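Local coordinates for irisin (Homo sapiens, PDB 4LSD), which probably acts as a muscle-derived hormone that mediates benefits of exercise, inducing browning of white fat, and here forms a fibronectin type III dimer, at residues A35-K40 against L46-E51; V74-I77 against Q82-A85; T10-K15 against V20-V25; W62-E65 against E69-V72. All coordinates share one frame; numbering follows the deposited sequence.

Contact 1. Residues A35-K40 against L46-E51; sequences AISQQK and LRFIQE
Gln38 and Arg47, the two residues that lose most surface here, form a hydrogen-bonded antiparallel pair, and their side chains lie side by side, pointing the same way. Their backbones exchange two bonds, Gln38 N to Arg47 O at 2.8 Å and Arg47 N to Gln38 O at 2.9 Å; the former is clearly bent (142° at the hydrogen). With CG of Gln38 anti to the backbone N (chi1 168°) and its chain extended, the amide is carried over the guanidinium. NE2 of Gln38 stands 3.5 Å above the plane of the Arg47 guanidinium, over its centre, and the amide and guanidinium planes are 68° apart, which rules out a flat stack. Ile36, third in buried area, pairs with Ile49 and repeats the two-bond pattern: Ile36 N reaches Ile49 O at 2.7 Å, and Ile49 N reaches Ile36 O at 3.0 Å. On the other face of the hairpin OG of Ser37 approaches the Phe48 ring obliquely, 3.8 Å from CD2. The Arg47 end is held elsewhere as well: NH2 bonds to Trp62 O, and the Trp62 ring makes a cation-pi contact. Strand 46-52 continues the sheet into the second subunit, and Glu51 forms a salt bridge with Arg47 of that neighbouring subunit. A guanidinium so fixed suits the experimental requirement for Arg47 in dimerization.

Contact 2. Residues V74-I77 against Q82-A85; sequences VQAI and QSPA
The aliphatic stem of Gln75 lies across the backbone of Ser83, its CG 3.1 Å from Ser83 O. A first torsion of 169° swings CG of Gln75 away from its own amide nitrogen and sends the straight chain over to the loop. There it crosses the side chain of Gln82 at a slant, the two amide planes being 69° apart and CD of Gln75 3.9 Å from CB of Gln82. Ser83 makes both hydrogen bonds between 74-77 and 82-85. Its N donates to Ala76 O at 2.9 Å, and its OG receives the N-H of Ala76 at 3.0 Å along a nearly straight path (169° at the hydrogen). The same OG donates to Pro84 O at 2.9 Å, which uses the serine hydroxyl as donor and acceptor at once and ties the rotation of the side chain to both backbones. Thus a side-chain oxygen takes the place that a main-chain carbonyl would hold in a regular ladder. Only one bridge, Ile77 with Gln82, is found between the segments. Two weaker CA-H...O contacts add to it; in one of them CA of Ala85 lies 3.6 Å from Val74 O. Beyond the contact Val74 bonds to Ser86, Gln75 pairs with Ala35, and Ser83 packs on Pro6. The arrangement is that of the loop joining the last two strands, 69-78 and 89-92, of a fibronectin type III domain, the loop that in the tenth type III repeat of fibronectin carries the RGD sequence.

Contact 3. Residues T10-K15 against V20-V25; sequences TVRHLK and VVSWDV
Arg12 and Val20 form a hydrogen-bonded antiparallel pair: Arg12 N meets Val20 O at 2.9 Å, and Val20 N meets Arg12 O at 3.1 Å. Two residues further along, Thr10 and Ser22 repeat it, with Thr10 N to Ser22 O and Ser22 N to Thr10 O both at 2.8 Å. Val11 and Val21 form the intervening non-hydrogen-bonded pair, CA to CA 4.6 Å. On the face carrying Thr10, Arg12, Val20 and Ser22 one side-chain link is added, a weak bond from Arg12 NE to Ser22 OG (3.1 Å, 122° at the hydrogen). OG of Ser22 is anti to its carbonyl carbon (chi1 -47°), which sets it beside CD and NE of the arginine, while the guanidinium meets it obliquely. The valines on the other face look inward to the facing sheet: Val11 packs on Val89 and Phe91, Val21 on Ile36. Val21 also touches Leu61 of its own sheet. Further out, strand 58-61 continues the sheet through Val21 to Cys59, and Trp23 bonds to Arg57 just before that strand. This is the opening beta hairpin of the fibronectin type III sandwich, at one edge of its three-stranded sheet.

Contact 4. Residues W62-E65 against E69-V72; sequences WDLE and EYIV
One hydrogen bond crosses between Glu65 and Tyr70: Glu65 N donates to Tyr70 OH at 2.6 Å, almost straight at 168°, with the nitrogen lying near the ring plane, at its edge. The tyrosine oxygen is therefore gripped by a main-chain group five residues earlier in the sequence, which is the geometry of a tyrosine corner, a feature well known in Greek-key beta proteins such as fibronectin type III domains. A CH-pi contact comes from Leu64, whose CD2 stands over one face of the Tyr70 ring, 4.0 Å from the ring centroid and 25° off the normal. It is displaced toward the hydroxyl end, so that CD2 lies 3.7 Å from CZ of Tyr70. Close packing adds to both: CB of Glu65 sits 3.2 Å from Tyr70 OH, and CB of Leu64 sits 3.7 Å from the same oxygen. CG of Tyr70 is anti to its carbonyl carbon (chi1 -74°), and from there the ring spans the gap to the loop. Around it, Glu65 O bonds to Thr93 OG1, Tyr70 packs on Gln38 and Lys40 of strand 31-40, and Leu64 touches Phe91; the loop after strand 58-61 is thereby tied to strand 69-78 where that strand begins, between its sheet neighbours 31-40 and 89-92.

In the fold
Contact 1 lies within the four-stranded sheet, contacts 2 and 4 each tie a loop to its strand 69-78, and contact 3 belongs to the facing sheet. Contacts 2 and 4 use opposite ends of that strand, their centres about 20 Å apart, and strand 31-40 of contact 1 runs beside both: Ala35 O lies 2.9 Å from Gln75 N, and Gln39 O 2.9 Å from Ile71 N. Across the sandwich, Ile36 CD1 is 4.0 Å from Trp23 CZ3, and Val74 CG1 is 3.9 Å from Trp23 CD2, which joins contacts 1 and 2 to contact 3. Contact 4 borders Arg47, whose side chain is about 4 Å from that of Leu64, and Gln38 NE2 is 3.4 Å from Leu64 CD2.

Contact 1. Residues A35-K40 against L46-E51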
loop_
_atom_site.group_PDB
_atom_site.type_symbol
_atom_site.label_atom_id
_atom_site.label_comp_id
_atom_site.label_asym_id
_atom_site.label_seq_id
_atom_site.Cartn_x
_atom_site.Cartn_y
_atom_site.Cartn_z
ATOM N N ALA A 35 1.047 -5.135 8.345
ATOM C CA ALA A 35 1.784 -5.184 7.090
ATOM C C ALA A 35 1.099 -6.248 6.254
ATOM O O ALA A 35 0.829 -7.348 6.732
ATOM C CB ALA A 35 3.234 -5.549 7.326
ATOM N N ILE A 36 0.790 -5.914 5.009
ATOM C CA ILE A 36 0.135 -6.862 4.107
ATOM C C ILE A 36 0.994 -7.097 2.859
ATOM O O ILE A 36 1.685 -6.187 2.392
ATOM C CB ILE A 36 -1.272 -6.358 3.670
ATOM C CG1 ILE A 36 -2.323 -6.753 4.706
ATOM C CG2 ILE A 36 -1.658 -6.946 2.324
ATOM C CD1 ILE A 36 -3.751 -6.436 4.279
ATOM N N SER A 37 0.958 -8.328 2.344
ATOM C CA SER A 37 1.691 -8.711 1.132
ATOM C C SER A 37 0.655 -9.174 0.152
ATOM O O SER A 37 -0.273 -9.898 0.513
ATOM C CB SER A 37 2.635 -9.893 1.352
ATOM O OG SER A 37 3.618 -9.613 2.321
ATOM N N GLN A 38 0.827 -8.777 -1.096
ATOM C CA GLN A 38 -0.102 -9.161 -2.137
ATOM C C GLN A 38 0.647 -9.578 -3.387
ATOM O O GLN A 38 1.569 -8.896 -3.827
ATOM C CB GLN A 38 -1.021 -7.990 -2.477
ATOM C CG GLN A 38 -1.838 -8.194 -3.749
ATOM C CD GLN A 38 -2.386 -6.891 -4.304
ATOM O OE1 GLN A 38 -3.071 -6.135 -3.605
ATOM N NE2 GLN A 38 -2.089 -6.621 -5.569
ATOM N N GLN A 39 0.262 -10.713 -3.948
ATOM C CA GLN A 39 0.866 -11.180 -5.183
ATOM C C GLN A 39 -0.123 -12.108 -5.858
ATOM O O GLN A 39 -0.941 -12.745 -5.195
ATOM C CB GLN A 39 2.205 -11.889 -4.926
ATOM C CG GLN A 39 2.158 -12.972 -3.905
ATOM C CD GLN A 39 3.514 -13.633 -3.701
ATOM O OE1 GLN A 39 4.406 -13.079 -3.051
ATOM N NE2 GLN A 39 3.675 -14.824 -4.260
ATOM N N LYS A 40 -0.082 -12.147 -7.183
ATOM C CA LYS A 40 -0.980 -13.017 -7.922
ATOM C C LYS A 40 -0.513 -14.451 -7.723
ATOM O O LYS A 40 0.665 -14.691 -7.408
ATOM C CB LYS A 40 -0.939 -12.701 -9.411
ATOM C CG LYS A 40 -1.375 -11.311 -9.793
ATOM C CD LYS A 40 -1.460 -11.197 -11.305
ATOM C CE LYS A 40 -1.640 -9.760 -11.751
ATOM N NZ LYS A 40 -1.485 -9.642 -13.230
ATOM N N LEU A 46 4.827 -7.684 -6.917
ATOM C CA LEU A 46 4.653 -7.875 -5.463
ATOM C C LEU A 46 4.268 -6.557 -4.809
ATOM O O LEU A 46 5.066 -5.624 -4.811
ATOM C CB LEU A 46 5.961 -8.291 -4.795
ATOM C CG LEU A 46 6.799 -9.412 -5.371
ATOM C CD1 LEU A 46 8.189 -9.296 -4.806
ATOM C CD2 LEU A 46 6.165 -10.745 -5.047
ATOM N N ARG A 47 3.074 -6.471 -4.234
ATOM C CA ARG A 47 2.638 -5.239 -3.587
ATOM C C ARG A 47 2.641 -5.371 -2.065
ATOM O O ARG A 47 2.154 -6.361 -1.514
ATOM C CB ARG A 47 1.239 -4.857 -4.067
ATOM C CG ARG A 47 0.744 -3.544 -3.501
ATOM C CD ARG A 47 -0.246 -2.874 -4.446
ATOM N NE ARG A 47 -1.621 -3.263 -4.166
ATOM C CZ ARG A 47 -2.613 -3.197 -5.048
ATOM N NH1 ARG A 47 -2.382 -2.760 -6.282
ATOM N NH2 ARG A 47 -3.843 -3.556 -4.685
ATOM N N PHE A 48 3.197 -4.366 -1.392
ATOM C CA PHE A 48 3.273 -4.361 0.065
ATOM C C PHE A 48 2.637 -3.107 0.669
ATOM O O PHE A 48 2.975 -1.993 0.276
ATOM C CB PHE A 48 4.731 -4.419 0.530
ATOM C CG PHE A 48 5.503 -5.564 -0.037
ATOM C CD1 PHE A 48 6.211 -5.427 -1.233
ATOM C CD2 PHE A 48 5.514 -6.793 0.617
ATOM C CE1 PHE A 48 6.919 -6.502 -1.768
ATOM C CE2 PHE A 48 6.215 -7.872 0.095
ATOM C CZ PHE A 48 6.920 -7.731 -1.100
ATOM N N ILE A 49 1.731 -3.286 1.629
ATOM C CA ILE A 49 1.101 -2.152 2.290
ATOM C C ILE A 49 1.346 -2.263 3.776
ATOM O O ILE A 49 1.199 -3.330 4.351
ATOM C CB ILE A 49 -0.407 -2.116 2.086
ATOM C CG1 ILE A 49 -0.740 -2.059 0.599
ATOM C CG2 ILE A 49 -0.977 -0.890 2.790
ATOM C CD1 ILE A 49 -2.209 -2.218 0.309
ATOM N N GLN A 50 1.741 -1.161 4.399
ATOM C CA GLN A 50 1.985 -1.150 5.840
ATOM C C GLN A 50 1.357 0.124 6.391
ATOM O O GLN A 50 1.384 1.160 5.742
ATOM C CB GLN A 50 3.489 -1.152 6.152
ATOM C CG GLN A 50 3.812 -1.287 7.632
ATOM C CD GLN A 50 5.249 -0.898 7.983
ATOM O OE1 GLN A 50 5.562 0.282 8.187
ATOM N NE2 GLN A 50 6.130 -1.890 8.047
ATOM N N GLU A 51 0.742 0.035 7.561
ATOM C CA GLU A 51 0.154 1.202 8.203
ATOM C C GLU A 51 0.463 1.030 9.665
ATOM O O GLU A 51 0.328 -0.054 10.216
ATOM C CB GLU A 51 -1.359 1.290 7.984
ATOM C CG GLU A 51 -1.750 1.660 6.567
ATOM C CD GLU A 51 -3.229 1.976 6.431
ATOM O OE1 GLU A 51 -3.984 1.652 7.372
ATOM O OE2 GLU A 51 -3.635 2.539 5.388
#

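Contact 2. Residues V74-I77 against Q82-A85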
loop_
_atom_site.group_PDB
_atom_site.type_symbol
_atom_site.label_atom_id
_atom_site.label_comp_id
_atom_site.label_asym_id
_atom_site.label_seq_id
_atom_site.Cartn_x
_atom_site.Cartn_y
_atom_site.Cartn_z
ATOM N N VAL A 74 -1.279 -11.350 6.011
ATOM C CA VAL A 74 -1.339 -10.216 6.911
ATOM C C VAL A 74 -0.396 -10.475 8.069
ATOM O O VAL A 74 -0.161 -11.618 8.442
ATOM C CB VAL A 74 -2.763 -10.010 7.461
ATOM C CG1 VAL A 74 -2.826 -8.724 8.275
ATOM C CG2 VAL A 74 -3.756 -9.968 6.327
ATOM N N GLN A 75 0.158 -9.408 8.627
ATOM C CA GLN A 75 1.074 -9.505 9.762
ATOM C C GLN A 75 0.695 -8.387 10.733
ATOM O O GLN A 75 0.204 -7.344 10.310
ATOM C CB GLN A 75 2.514 -9.313 9.296
ATOM C CG GLN A 75 3.495 -9.126 10.433
ATOM C CD GLN A 75 4.865 -8.737 9.936
ATOM O OE1 GLN A 75 5.850 -9.421 10.199
ATOM N NE2 GLN A 75 4.934 -7.635 9.205
ATOM N N ALA A 76 0.906 -8.587 12.028
ATOM C CA ALA A 76 0.556 -7.553 12.991
ATOM C C ALA A 76 1.805 -6.896 13.563
ATOM O O ALA A 76 2.763 -7.575 13.929
ATOM C CB ALA A 76 -0.293 -8.139 14.107
ATOM N N ILE A 77 1.779 -5.568 13.646
ATOM C CA ILE A 77 2.917 -4.803 14.149
ATOM C C ILE A 77 2.680 -4.341 15.576
ATOM O O ILE A 77 1.616 -3.828 15.899
ATOM C CB ILE A 77 3.171 -3.528 13.311
ATOM C CG1 ILE A 77 3.097 -3.839 11.815
ATOM C CG2 ILE A 77 4.523 -2.929 13.680
ATOM C CD1 ILE A 77 4.265 -4.596 11.283
ATOM N N GLN A 82 6.988 -7.633 15.661
ATOM C CA GLN A 82 6.046 -7.960 14.610
ATOM C C GLN A 82 5.683 -9.434 14.750
ATOM O O GLN A 82 6.454 -10.225 15.303
ATOM C CB GLN A 82 6.700 -7.707 13.254
ATOM C CG GLN A 82 8.011 -8.479 13.068
ATOM C CD GLN A 82 8.681 -8.206 11.735
ATOM O OE1 GLN A 82 9.080 -7.078 11.449
ATOM N NE2 GLN A 82 8.812 -9.240 10.912
ATOM N N SER A 83 4.518 -9.803 14.232
ATOM C CA SER A 83 4.057 -11.181 14.316
ATOM C C SER A 83 4.340 -11.976 13.061
ATOM O O SER A 83 4.722 -11.417 12.039
ATOM C CB SER A 83 2.548 -11.209 14.524
ATOM O OG SER A 83 1.896 -11.123 13.272
ATOM N N PRO A 84 4.178 -13.305 13.137
ATOM C CA PRO A 84 4.414 -14.133 11.954
ATOM C C PRO A 84 3.262 -13.897 10.998
ATOM O O PRO A 84 2.259 -13.305 11.380
ATOM C CB PRO A 84 4.436 -15.570 12.505
ATOM C CG PRO A 84 3.905 -15.458 13.916
ATOM C CD PRO A 84 4.336 -14.102 14.366
ATOM N N ALA A 85 3.402 -14.349 9.759
ATOM C CA ALA A 85 2.334 -14.164 8.784
ATOM C C ALA A 85 1.082 -14.923 9.205
ATOM O O ALA A 85 1.160 -15.996 9.797
ATOM C CB ALA A 85 2.779 -14.649 7.417
#

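Contact 3. Residues T10-K15 against V20-V25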
loop_
_atom_site.group_PDB
_atom_site.type_symbol
_atom_site.label_atom_id
_atom_site.label_comp_id
_atom_site.label_asym_id
_atom_site.label_seq_id
_atom_site.Cartn_x
_atom_site.Cartn_y
_atom_site.Cartn_z
ATOM N N THR A 10 -10.298 -12.299 6.418
ATOM C CA THR A 10 -11.350 -12.531 5.432
ATOM C C THR A 10 -11.279 -11.493 4.311
ATOM O O THR A 10 -10.723 -10.405 4.487
ATOM C CB THR A 10 -12.789 -12.495 6.098
ATOM O OG1 THR A 10 -13.430 -11.238 5.843
ATOM C CG2 THR A 10 -12.694 -12.658 7.619
ATOM N N VAL A 11 -11.843 -11.838 3.159
ATOM C CA VAL A 11 -11.879 -10.936 2.020
ATOM C C VAL A 11 -13.318 -10.576 1.720
ATOM O O VAL A 11 -14.096 -11.446 1.350
ATOM C CB VAL A 11 -11.328 -11.580 0.747
ATOM C CG1 VAL A 11 -11.628 -10.671 -0.442
ATOM C CG2 VAL A 11 -9.851 -11.815 0.879
ATOM N N ARG A 12 -13.682 -9.308 1.869
ATOM C CA ARG A 12 -15.055 -8.900 1.578
ATOM C C ARG A 12 -15.144 -7.868 0.462
ATOM O O ARG A 12 -14.124 -7.377 -0.028
ATOM C CB ARG A 12 -15.739 -8.372 2.846
ATOM C CG ARG A 12 -14.801 -7.715 3.844
ATOM C CD ARG A 12 -15.568 -7.333 5.094
ATOM N NE ARG A 12 -15.220 -8.133 6.267
ATOM C CZ ARG A 12 -16.072 -8.404 7.256
ATOM N NH1 ARG A 12 -17.315 -7.947 7.194
ATOM N NH2 ARG A 12 -15.676 -9.100 8.316
ATOM N N HIS A 13 -16.373 -7.564 0.055
ATOM C CA HIS A 13 -16.627 -6.592 -1.000
ATOM C C HIS A 13 -15.622 -6.788 -2.133
ATOM O O HIS A 13 -14.920 -5.866 -2.546
ATOM C CB HIS A 13 -16.553 -5.184 -0.406
ATOM C CG HIS A 13 -17.512 -4.967 0.726
ATOM N ND1 HIS A 13 -18.878 -5.059 0.565
ATOM C CD2 HIS A 13 -17.304 -4.706 2.041
ATOM C CE1 HIS A 13 -19.472 -4.864 1.730
ATOM N NE2 HIS A 13 -18.540 -4.648 2.643
ATOM N N LEU A 14 -15.565 -8.023 -2.620
ATOM C CA LEU A 14 -14.659 -8.415 -3.686
ATOM C C LEU A 14 -15.188 -8.037 -5.068
ATOM O O LEU A 14 -16.166 -8.603 -5.547
ATOM C CB LEU A 14 -14.408 -9.927 -3.605
ATOM C CG LEU A 14 -13.449 -10.585 -4.605
ATOM C CD1 LEU A 14 -12.041 -10.022 -4.425
ATOM C CD2 LEU A 14 -13.438 -12.099 -4.387
ATOM N N LYS A 15 -14.527 -7.073 -5.704
ATOM C CA LYS A 15 -14.909 -6.604 -7.031
ATOM C C LYS A 15 -13.902 -7.032 -8.087
ATOM O O LYS A 15 -12.845 -7.573 -7.778
ATOM C CB LYS A 15 -15.019 -5.077 -7.055
ATOM C CG LYS A 15 -16.410 -4.510 -6.765
ATOM C CD LYS A 15 -16.839 -4.683 -5.312
ATOM C CE LYS A 15 -16.155 -3.685 -4.369
ATOM N NZ LYS A 15 -17.055 -2.583 -3.895
ATOM N N VAL A 20 -11.394 -5.856 -0.203
ATOM C CA VAL A 20 -11.083 -5.359 1.130
ATOM C C VAL A 20 -10.719 -6.574 1.976
ATOM O O VAL A 20 -11.389 -7.602 1.904
ATOM C CB VAL A 20 -12.291 -4.643 1.778
ATOM C CG1 VAL A 20 -11.932 -4.233 3.206
ATOM C CG2 VAL A 20 -12.683 -3.411 0.960
ATOM N N VAL A 21 -9.657 -6.454 2.767
ATOM C CA VAL A 21 -9.177 -7.538 3.619
ATOM C C VAL A 21 -9.409 -7.165 5.068
ATOM O O VAL A 21 -9.132 -6.038 5.459
ATOM C CB VAL A 21 -7.659 -7.763 3.421
ATOM C CG1 VAL A 21 -7.159 -8.895 4.315
ATOM C CG2 VAL A 21 -7.370 -8.061 1.966
ATOM N N SER A 22 -9.907 -8.105 5.867
ATOM C CA SER A 22 -10.162 -7.844 7.287
ATOM C C SER A 22 -9.521 -8.929 8.123
ATOM O O SER A 22 -9.246 -10.022 7.631
ATOM C CB SER A 22 -11.662 -7.838 7.593
ATOM O OG SER A 22 -12.375 -7.059 6.656
ATOM N N TRP A 23 -9.310 -8.636 9.397
ATOM C CA TRP A 23 -8.705 -9.605 10.287
ATOM C C TRP A 23 -8.960 -9.209 11.715
ATOM O O TRP A 23 -9.545 -8.161 11.988
ATOM C CB TRP A 23 -7.199 -9.675 10.059
ATOM C CG TRP A 23 -6.492 -8.372 10.350
ATOM C CD1 TRP A 23 -5.987 -7.945 11.551
ATOM C CD2 TRP A 23 -6.247 -7.322 9.419
ATOM N NE1 TRP A 23 -5.448 -6.685 11.417
ATOM C CE2 TRP A 23 -5.602 -6.277 10.116
ATOM C CE3 TRP A 23 -6.524 -7.154 8.055
ATOM C CZ2 TRP A 23 -5.217 -5.086 9.493
ATOM C CZ3 TRP A 23 -6.144 -5.971 7.434
ATOM C CH2 TRP A 23 -5.503 -4.949 8.156
ATOM N N ASP A 24 -8.512 -10.066 12.621
ATOM C CA ASP A 24 -8.633 -9.819 14.044
ATOM C C ASP A 24 -7.288 -10.169 14.607
ATOM O O ASP A 24 -6.498 -10.871 13.970
ATOM C CB ASP A 24 -9.656 -10.730 14.719
ATOM C CG ASP A 24 -11.023 -10.592 14.145
ATOM O OD1 ASP A 24 -11.530 -9.451 14.093
ATOM O OD2 ASP A 24 -11.588 -11.638 13.758
ATOM N N VAL A 25 -7.030 -9.669 15.803
ATOM C CA VAL A 25 -5.788 -9.958 16.481
ATOM C C VAL A 25 -6.214 -10.444 17.849
ATOM O O VAL A 25 -7.357 -10.234 18.254
ATOM C CB VAL A 25 -4.904 -8.702 16.613
ATOM C CG1 VAL A 25 -4.502 -8.213 15.241
ATOM C CG2 VAL A 25 -5.643 -7.623 17.372
#

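Contact 4. Residues W62-E65 against E69-V72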
loop_
_atom_site.group_PDB
_atom_site.type_symbol
_atom_site.label_atom_id
_atom_site.label_comp_id
_atom_site.label_asym_id
_atom_site.label_seq_id
_atom_site.Cartn_x
_atom_site.Cartn_y
_atom_site.Cartn_z
ATOM N N TRP A 62 -6.519 -2.094 -4.262
ATOM C CA TRP A 62 -7.032 -1.506 -5.483
ATOM C C TRP A 62 -6.261 -1.937 -6.723
ATOM O O TRP A 62 -5.203 -2.555 -6.631
ATOM C CB TRP A 62 -6.940 0.003 -5.360
ATOM C CG TRP A 62 -5.505 0.473 -5.291
ATOM C CD1 TRP A 62 -4.774 1.023 -6.307
ATOM C CD2 TRP A 62 -4.607 0.367 -4.165
ATOM N NE1 TRP A 62 -3.481 1.268 -5.890
ATOM C CE2 TRP A 62 -3.353 0.877 -4.586
ATOM C CE3 TRP A 62 -4.744 -0.105 -2.851
ATOM C CZ2 TRP A 62 -2.239 0.920 -3.735
ATOM C CZ3 TRP A 62 -3.637 -0.060 -2.007
ATOM C CH2 TRP A 62 -2.401 0.451 -2.455
ATOM N N ASP A 63 -6.806 -1.594 -7.884
ATOM C CA ASP A 63 -6.170 -1.888 -9.152
ATOM C C ASP A 63 -5.791 -3.356 -9.304
ATOM O O ASP A 63 -4.707 -3.678 -9.793
ATOM C CB ASP A 63 -4.935 -1.002 -9.285
ATOM C CG ASP A 63 -4.462 -0.851 -10.721
ATOM O OD1 ASP A 63 -5.316 -0.767 -11.634
ATOM O OD2 ASP A 63 -3.225 -0.792 -10.932
ATOM N N LEU A 64 -6.687 -4.243 -8.888
ATOM C CA LEU A 64 -6.430 -5.663 -9.015
ATOM C C LEU A 64 -6.799 -6.078 -10.420
ATOM O O LEU A 64 -7.545 -5.380 -11.111
ATOM C CB LEU A 64 -7.264 -6.461 -8.016
ATOM C CG LEU A 64 -6.920 -6.266 -6.543
ATOM C CD1 LEU A 64 -7.707 -7.271 -5.718
ATOM C CD2 LEU A 64 -5.415 -6.466 -6.330
ATOM N N GLU A 65 -6.272 -7.222 -10.832
ATOM C CA GLU A 65 -6.529 -7.782 -12.153
ATOM C C GLU A 65 -7.866 -8.505 -12.140
ATOM O O GLU A 65 -8.196 -9.171 -11.162
ATOM C CB GLU A 65 -5.437 -8.785 -12.495
ATOM C CG GLU A 65 -4.337 -8.246 -13.350
ATOM C CD GLU A 65 -4.638 -8.438 -14.807
ATOM O OE1 GLU A 65 -3.810 -8.018 -15.644
ATOM O OE2 GLU A 65 -5.706 -9.017 -15.112
ATOM N N GLU A 69 -6.521 -14.753 -9.634
ATOM C CA GLU A 69 -6.329 -15.276 -8.284
ATOM C C GLU A 69 -5.178 -14.592 -7.542
ATOM O O GLU A 69 -4.097 -14.392 -8.096
ATOM C CB GLU A 69 -6.075 -16.778 -8.351
ATOM C CG GLU A 69 -7.261 -17.576 -8.861
ATOM C CD GLU A 69 -6.966 -19.061 -8.960
ATOM O OE1 GLU A 69 -6.169 -19.464 -9.841
ATOM O OE2 GLU A 69 -7.528 -19.828 -8.148
ATOM N N TYR A 70 -5.415 -14.253 -6.280
ATOM C CA TYR A 70 -4.419 -13.576 -5.459
ATOM C C TYR A 70 -4.157 -14.282 -4.146
ATOM O O TYR A 70 -4.966 -15.073 -3.673
ATOM C CB TYR A 70 -4.881 -12.159 -5.146
ATOM C CG TYR A 70 -4.787 -11.203 -6.307
ATOM C CD1 TYR A 70 -3.637 -10.442 -6.512
ATOM C CD2 TYR A 70 -5.844 -11.052 -7.200
ATOM C CE1 TYR A 70 -3.542 -9.553 -7.572
ATOM C CE2 TYR A 70 -5.759 -10.168 -8.268
ATOM C CZ TYR A 70 -4.607 -9.423 -8.444
ATOM O OH TYR A 70 -4.526 -8.541 -9.489
ATOM N N ILE A 71 -3.012 -13.979 -3.558
ATOM C CA ILE A 71 -2.639 -14.544 -2.282
ATOM C C ILE A 71 -2.166 -13.373 -1.449
ATOM O O ILE A 71 -1.252 -12.646 -1.829
ATOM C CB ILE A 71 -1.518 -15.565 -2.414
ATOM C CG1 ILE A 71 -1.921 -16.638 -3.423
ATOM C CG2 ILE A 71 -1.249 -16.204 -1.056
ATOM C CD1 ILE A 71 -0.872 -17.694 -3.621
ATOM N N VAL A 72 -2.817 -13.198 -0.309
ATOM C CA VAL A 72 -2.534 -12.105 0.599
ATOM C C VAL A 72 -2.155 -12.649 1.959
ATOM O O VAL A 72 -2.764 -13.601 2.434
ATOM C CB VAL A 72 -3.793 -11.218 0.750
ATOM C CG1 VAL A 72 -3.779 -10.467 2.078
ATOM C CG2 VAL A 72 -3.884 -10.250 -0.415
#